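Side-chain contacts in epsin-3 (PDB 3ONK), which binds membranes enriched in phosphatidylinositol-3,5-bisphosphate and helps recruit clathrin to the Golgi network and endosomes for coated-vesicle formation and protein sorting: residues F53-E58 against Y68-L73; L77-S82 against I124-D129. All coordinates share one frame; numbering follows the deposited sequence.

Interaction 1 (F53-E58 against Y68-L73); sequences FRRFTE and YKALQL
Ala-70 and Leu-71 meet the ring of Phe-56 where helix 42-57 packs on helix 64-80, two helices joined by a short link in the all-helical ENTH domain, whose helices stack into a superhelix. Over the short segments the pair runs roughly antiparallel: the axes come within 9.3 Å and their directions differ by 144°.

At the start of residues 68-73 the Tyr-68 side chain points away from this contact, its hydroxyl bonded to Arg-119 of helix 113-127, which places helix 64-80 between two neighbours. Ala-70 is the first residue to touch residues 53-58, and its CA lies 7.0 Å from the CA of Arg-55. Its methyl points at the neighbouring helix and makes two contacts there. Ala-70 CB sits 3.5 Å from CE1 of Phe-56, and the same CB is 4.1 Å from Arg-55 CB. Beyond that carbon the Arg-55 chain bends, and its NE makes a weak hydrogen bond to Thr-20.

Leu-71 follows, contributing a single branch: its CD2 lies 3.8 Å from CZ of Phe-56, with the two side chains at an oblique angle. Phe-56 CG stands opposite its own carbonyl carbon and beside its N (chi1 -58°), and the far end of the ring reaches the facing helix. No hydrogen bond spans the segments, and the 144 Å² buried between them is essentially apolar; Leu-99 touches both Phe-56 and Leu-71, covering the contact further. The ring is also packed from within its own helix, since Phe-53 CA lies 4.2 Å above one face, offset toward the rim, and Phe-56 CD2 meets the edge of the Phe-53 ring in plane.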
loop_
_atom_site.group_PDB
_atom_site.type_symbol
_atom_site.label_atom_id
_atom_site.label_comp_id
_atom_site.label_asym_id
_atom_site.label_seq_id
_atom_site.Cartn_x
_atom_site.Cartn_y
_atom_site.Cartn_z
ATOM N N PHE A 53 4.542 -5.980 0.067
ATOM C CA PHE A 53 5.858 -5.605 -0.444
ATOM C C PHE A 53 6.354 -6.550 -1.539
ATOM O O PHE A 53 7.172 -6.159 -2.370
ATOM C CB PHE A 53 6.873 -5.468 0.685
ATOM C CG PHE A 53 6.542 -4.370 1.663
ATOM C CD1 PHE A 53 6.306 -3.078 1.218
ATOM C CD2 PHE A 53 6.483 -4.625 3.020
ATOM C CE1 PHE A 53 6.006 -2.055 2.109
ATOM C CE2 PHE A 53 6.178 -3.601 3.927
ATOM C CZ PHE A 53 5.935 -2.318 3.466
ATOM N N ARG A 54 5.852 -7.784 -1.551
ATOM C CA ARG A 54 6.147 -8.702 -2.648
ATOM C C ARG A 54 5.971 -7.966 -3.954
ATOM O O ARG A 54 6.721 -8.161 -4.900
ATOM C CB ARG A 54 5.231 -9.924 -2.618
ATOM C CG ARG A 54 5.530 -10.855 -1.458
ATOM C CD ARG A 54 4.776 -12.167 -1.537
ATOM N NE ARG A 54 5.104 -13.000 -0.385
ATOM C CZ ARG A 54 6.180 -13.776 -0.308
ATOM N NH1 ARG A 54 7.033 -13.837 -1.327
ATOM N NH2 ARG A 54 6.402 -14.495 0.786
ATOM N N ARG A 55 4.969 -7.100 -3.987
ATOM C CA ARG A 55 4.651 -6.345 -5.188
ATOM C C ARG A 55 5.785 -5.392 -5.599
ATOM O O ARG A 55 6.161 -5.341 -6.774
ATOM C CB ARG A 55 3.327 -5.598 -4.994
ATOM C CG ARG A 55 2.143 -6.252 -5.708
ATOM C CD ARG A 55 1.970 -7.724 -5.314
ATOM N NE ARG A 55 0.882 -7.921 -4.353
ATOM C CZ ARG A 55 0.705 -9.022 -3.622
ATOM N NH1 ARG A 55 1.552 -10.049 -3.729
ATOM N NH2 ARG A 55 -0.319 -9.089 -2.773
ATOM N N PHE A 56 6.337 -4.665 -4.627
ATOM C CA PHE A 56 7.376 -3.669 -4.887
ATOM C C PHE A 56 8.637 -4.270 -5.460
ATOM O O PHE A 56 9.405 -3.593 -6.151
ATOM C CB PHE A 56 7.739 -2.913 -3.606
ATOM C CG PHE A 56 6.581 -2.220 -2.974
ATOM C CD1 PHE A 56 5.354 -2.177 -3.616
ATOM C CD2 PHE A 56 6.709 -1.606 -1.745
ATOM C CE1 PHE A 56 4.276 -1.538 -3.039
ATOM C CE2 PHE A 56 5.634 -0.971 -1.163
ATOM C CZ PHE A 56 4.419 -0.932 -1.810
ATOM N N THR A 57 8.859 -5.541 -5.168
ATOM C CA THR A 57 10.152 -6.147 -5.457
ATOM C C THR A 57 10.245 -6.731 -6.874
ATOM O O THR A 57 11.333 -7.026 -7.362
ATOM C CB THR A 57 10.528 -7.174 -4.374
ATOM O OG1 THR A 57 9.654 -8.302 -4.461
ATOM C CG2 THR A 57 10.387 -6.542 -2.989
ATOM N N GLU A 58 9.103 -6.872 -7.538
ATOM C CA GLU A 58 9.092 -7.243 -8.949
ATOM C C GLU A 58 9.154 -5.986 -9.821
ATOM O O GLU A 58 8.116 -5.425 -10.178
ATOM C CB GLU A 58 7.841 -8.063 -9.290
ATOM N N TYR A 68 0.791 0.200 -8.036
ATOM C CA TYR A 68 -0.043 1.357 -7.726
ATOM C C TYR A 68 -1.115 0.995 -6.686
ATOM O O TYR A 68 -1.321 1.723 -5.707
ATOM C CB TYR A 68 -0.697 1.938 -8.984
ATOM C CG TYR A 68 -1.372 3.261 -8.700
ATOM C CD1 TYR A 68 -0.617 4.394 -8.474
ATOM C CD2 TYR A 68 -2.754 3.371 -8.630
ATOM C CE1 TYR A 68 -1.196 5.601 -8.205
ATOM C CE2 TYR A 68 -3.358 4.594 -8.347
ATOM C CZ TYR A 68 -2.559 5.707 -8.141
ATOM O OH TYR A 68 -3.103 6.942 -7.869
ATOM N N LYS A 69 -1.763 -0.151 -6.888
ATOM C CA LYS A 69 -2.806 -0.622 -5.971
ATOM C C LYS A 69 -2.259 -1.009 -4.581
ATOM O O LYS A 69 -2.929 -0.824 -3.563
ATOM C CB LYS A 69 -3.582 -1.770 -6.617
ATOM C CG LYS A 69 -4.347 -1.319 -7.872
ATOM C CD LYS A 69 -4.843 -2.491 -8.725
ATOM C CE LYS A 69 -6.243 -2.902 -8.364
ATOM N NZ LYS A 69 -6.743 -3.987 -9.225
ATOM N N ALA A 70 -1.035 -1.532 -4.545
ATOM C CA ALA A 70 -0.343 -1.790 -3.279
ATOM C C ALA A 70 -0.036 -0.499 -2.513
ATOM O O ALA A 70 -0.072 -0.467 -1.269
ATOM C CB ALA A 70 0.931 -2.566 -3.528
ATOM N N LEU A 71 0.274 0.568 -3.249
ATOM C CA LEU A 71 0.507 1.877 -2.627
ATOM C C LEU A 71 -0.768 2.440 -2.019
ATOM O O LEU A 71 -0.768 2.874 -0.865
ATOM C CB LEU A 71 1.093 2.886 -3.627
ATOM C CG LEU A 71 2.521 2.625 -4.148
ATOM C CD1 LEU A 71 2.888 3.698 -5.176
ATOM C CD2 LEU A 71 3.540 2.591 -3.011
ATOM N N GLN A 72 -1.842 2.445 -2.810
ATOM C CA GLN A 72 -3.154 2.857 -2.334
ATOM C C GLN A 72 -3.547 2.119 -1.065
ATOM O O GLN A 72 -4.033 2.728 -0.127
ATOM C CB GLN A 72 -4.229 2.600 -3.394
ATOM C CG GLN A 72 -4.209 3.535 -4.576
ATOM C CD GLN A 72 -5.279 3.189 -5.590
ATOM O OE1 GLN A 72 -5.247 2.116 -6.202
ATOM N NE2 GLN A 72 -6.241 4.100 -5.775
ATOM N N LEU A 73 -3.373 0.799 -1.052
ATOM C CA LEU A 73 -3.700 -0.000 0.134
ATOM C C LEU A 73 -2.874 0.421 1.347
ATOM O O LEU A 73 -3.388 0.547 2.457
ATOM C CB LEU A 73 -3.458 -1.488 -0.135
ATOM C CG LEU A 73 -3.742 -2.461 1.012
ATOM C CD1 LEU A 73 -5.145 -2.280 1.607
ATOM C CD2 LEU A 73 -3.549 -3.907 0.538
#

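Interaction 2 (L77-S82 against I124-D129); sequences LIKHGS and IELLSD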
loop_
_atom_site.group_PDB
_atom_site.type_symbol
_atom_site.label_atom_id
_atom_site.label_comp_id
_atom_site.label_asym_id
_atom_site.label_seq_id
_atom_site.Cartn_x
_atom_site.Cartn_y
_atom_site.Cartn_z
ATOM N N LEU A 77 -3.907 1.868 5.011
ATOM C CA LEU A 77 -3.581 1.118 6.222
ATOM C C LEU A 77 -2.849 1.982 7.226
ATOM O O LEU A 77 -3.022 1.843 8.433
ATOM C CB LEU A 77 -2.752 -0.120 5.901
ATOM C CG LEU A 77 -3.455 -1.231 5.116
ATOM C CD1 LEU A 77 -2.488 -2.381 4.861
ATOM C CD2 LEU A 77 -4.707 -1.730 5.841
ATOM N N ILE A 78 -2.027 2.889 6.717
ATOM C CA ILE A 78 -1.361 3.830 7.582
ATOM C C ILE A 78 -2.366 4.766 8.251
ATOM O O ILE A 78 -2.181 5.167 9.397
ATOM C CB ILE A 78 -0.230 4.539 6.826
ATOM C CG1 ILE A 78 0.860 3.498 6.510
ATOM C CG2 ILE A 78 0.330 5.690 7.645
ATOM C CD1 ILE A 78 1.761 3.866 5.392
ATOM N N LYS A 79 -3.471 5.043 7.567
ATOM C CA LYS A 79 -4.520 5.905 8.120
ATOM C C LYS A 79 -5.545 5.157 8.975
ATOM O O LYS A 79 -6.166 5.742 9.861
ATOM C CB LYS A 79 -5.243 6.657 6.997
ATOM C CG LYS A 79 -4.376 7.701 6.306
ATOM C CD LYS A 79 -4.976 8.138 4.974
ATOM C CE LYS A 79 -3.985 8.981 4.183
ATOM N NZ LYS A 79 -4.523 9.358 2.839
ATOM N N HIS A 80 -5.718 3.865 8.719
ATOM C CA HIS A 80 -6.790 3.123 9.386
ATOM C C HIS A 80 -6.299 1.959 10.252
ATOM O O HIS A 80 -7.000 1.527 11.174
ATOM C CB HIS A 80 -7.830 2.616 8.370
ATOM C CG HIS A 80 -8.440 3.701 7.531
ATOM N ND1 HIS A 80 -9.632 4.317 7.854
ATOM C CD2 HIS A 80 -8.017 4.281 6.382
ATOM C CE1 HIS A 80 -9.910 5.236 6.945
ATOM N NE2 HIS A 80 -8.948 5.232 6.040
ATOM N N GLY A 81 -5.100 1.466 9.951
ATOM C CA GLY A 81 -4.593 0.228 10.516
ATOM C C GLY A 81 -3.972 0.409 11.882
ATOM O O GLY A 81 -3.921 1.508 12.400
ATOM N N SER A 82 -3.513 -0.688 12.460
ATOM C CA SER A 82 -2.892 -0.691 13.773
ATOM C C SER A 82 -1.641 0.184 13.793
ATOM O O SER A 82 -0.935 0.308 12.790
ATOM C CB SER A 82 -2.512 -2.126 14.134
ATOM O OG SER A 82 -1.784 -2.189 15.334
ATOM N N ILE A 124 5.884 8.253 1.744
ATOM C CA ILE A 124 7.114 8.290 2.527
ATOM C C ILE A 124 7.122 9.535 3.405
ATOM O O ILE A 124 7.537 9.496 4.561
ATOM C CB ILE A 124 8.382 8.206 1.645
ATOM C CG1 ILE A 124 8.542 6.784 1.084
ATOM C CG2 ILE A 124 9.619 8.598 2.445
ATOM C CD1 ILE A 124 9.513 6.679 -0.087
ATOM N N GLU A 125 6.628 10.635 2.858
ATOM C CA GLU A 125 6.458 11.836 3.653
ATOM C C GLU A 125 5.531 11.507 4.822
ATOM O O GLU A 125 5.836 11.845 5.963
ATOM C CB GLU A 125 5.876 12.956 2.800
ATOM C CG GLU A 125 5.983 14.317 3.411
ATOM C CD GLU A 125 5.181 15.342 2.639
ATOM O OE1 GLU A 125 4.154 14.958 2.035
ATOM O OE2 GLU A 125 5.577 16.528 2.640
ATOM N N LEU A 126 4.422 10.818 4.537
ATOM C CA LEU A 126 3.468 10.425 5.585
ATOM C C LEU A 126 4.122 9.549 6.644
ATOM O O LEU A 126 4.134 9.897 7.828
ATOM C CB LEU A 126 2.243 9.706 5.001
ATOM C CG LEU A 126 1.151 9.280 6.003
ATOM C CD1 LEU A 126 0.553 10.496 6.721
ATOM C CD2 LEU A 126 0.045 8.433 5.348
ATOM N N LEU A 127 4.689 8.427 6.206
ATOM C CA LEU A 127 5.256 7.432 7.115
ATOM C C LEU A 127 6.271 8.001 8.088
ATOM O O LEU A 127 6.354 7.547 9.221
ATOM C CB LEU A 127 5.953 6.321 6.333
ATOM C CG LEU A 127 5.230 5.006 6.084
ATOM C CD1 LEU A 127 6.134 4.163 5.229
ATOM C CD2 LEU A 127 4.862 4.269 7.369
ATOM N N SER A 128 7.065 8.968 7.631
ATOM C CA SER A 128 8.193 9.462 8.418
ATOM C C SER A 128 7.860 10.695 9.263
ATOM O O SER A 128 8.746 11.329 9.818
ATOM C CB SER A 128 9.385 9.754 7.506
ATOM O OG SER A 128 9.153 10.914 6.727
ATOM N N ASP A 129 6.579 11.011 9.391
ATOM C CA ASP A 129 6.171 12.210 10.119
ATOM C C ASP A 129 5.039 11.930 11.110
ATOM O O ASP A 129 3.877 11.814 10.717
ATOM C CB ASP A 129 5.748 13.302 9.129
ATOM C CG ASP A 129 5.424 14.606 9.822
ATOM O OD1 ASP A 129 5.497 14.637 11.067
ATOM O OD2 ASP A 129 5.120 15.598 9.129
#
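Ile-78 divides its two branches between Leu-126 and Leu-127. Its CG2 lies 3.6 Å from Leu-126 CD2, and the two chains run alongside in opposing senses. The longer branch goes to the next residue, Leu-127: Ile-78 CD1 is 3.7 Å from Leu-127 CD2 and equally close to Leu-127 CG, and the two chains stand nearly perpendicular. The split follows from the first torsion (chi1 -67°), which sets CG1 beside the backbone N and CG2 beside the carbonyl carbon. From Leu-126, whose CG lies opposite its own N (chi1 -178°), it is the CD2 branch that does the touching.

Here the C-terminal ends of helices 64-80 and 113-127 meet within the ENTH superhelix; Ile-86 of helix 83-90 packs on both Ile-78 and Leu-127. Lys-79 adds a looser contact from its aliphatic part, CE standing 4.2 Å from Leu-126 CD2, while its NZ forms a salt bridge with Asp-75. Gly-81, whose N bonds to Leu-77 O, is the first residue to leave helical geometry, and the OG of Ser-82 caps the next helix by bonding to Arg-84 N. On the facing segment Ile-124 O accepts from both Ser-128 N and Ser-128 OG, which approach from opposite faces of its carbonyl plane.

Both interactions use helix 64-80, their centres about 15 Å apart, and each sets it against a different neighbour: helix 42-57 at residues 68-73, helix 113-127 at 77-82. Three of the four touching residues are buried in each, the partly exposed one being Arg-55 in the first and Lys-79 in the second. Interaction 1 lies deeper, its centre about 6 Å from the centre of the chain, against about 10 Å for interaction 2. Neither has hydrogen bonds across, but an aromatic ring meets small aliphatic groups in the first, and isoleucine branches are shared between two leucines in the second. Interaction 2 sits where both helices end, so capping side chains border it.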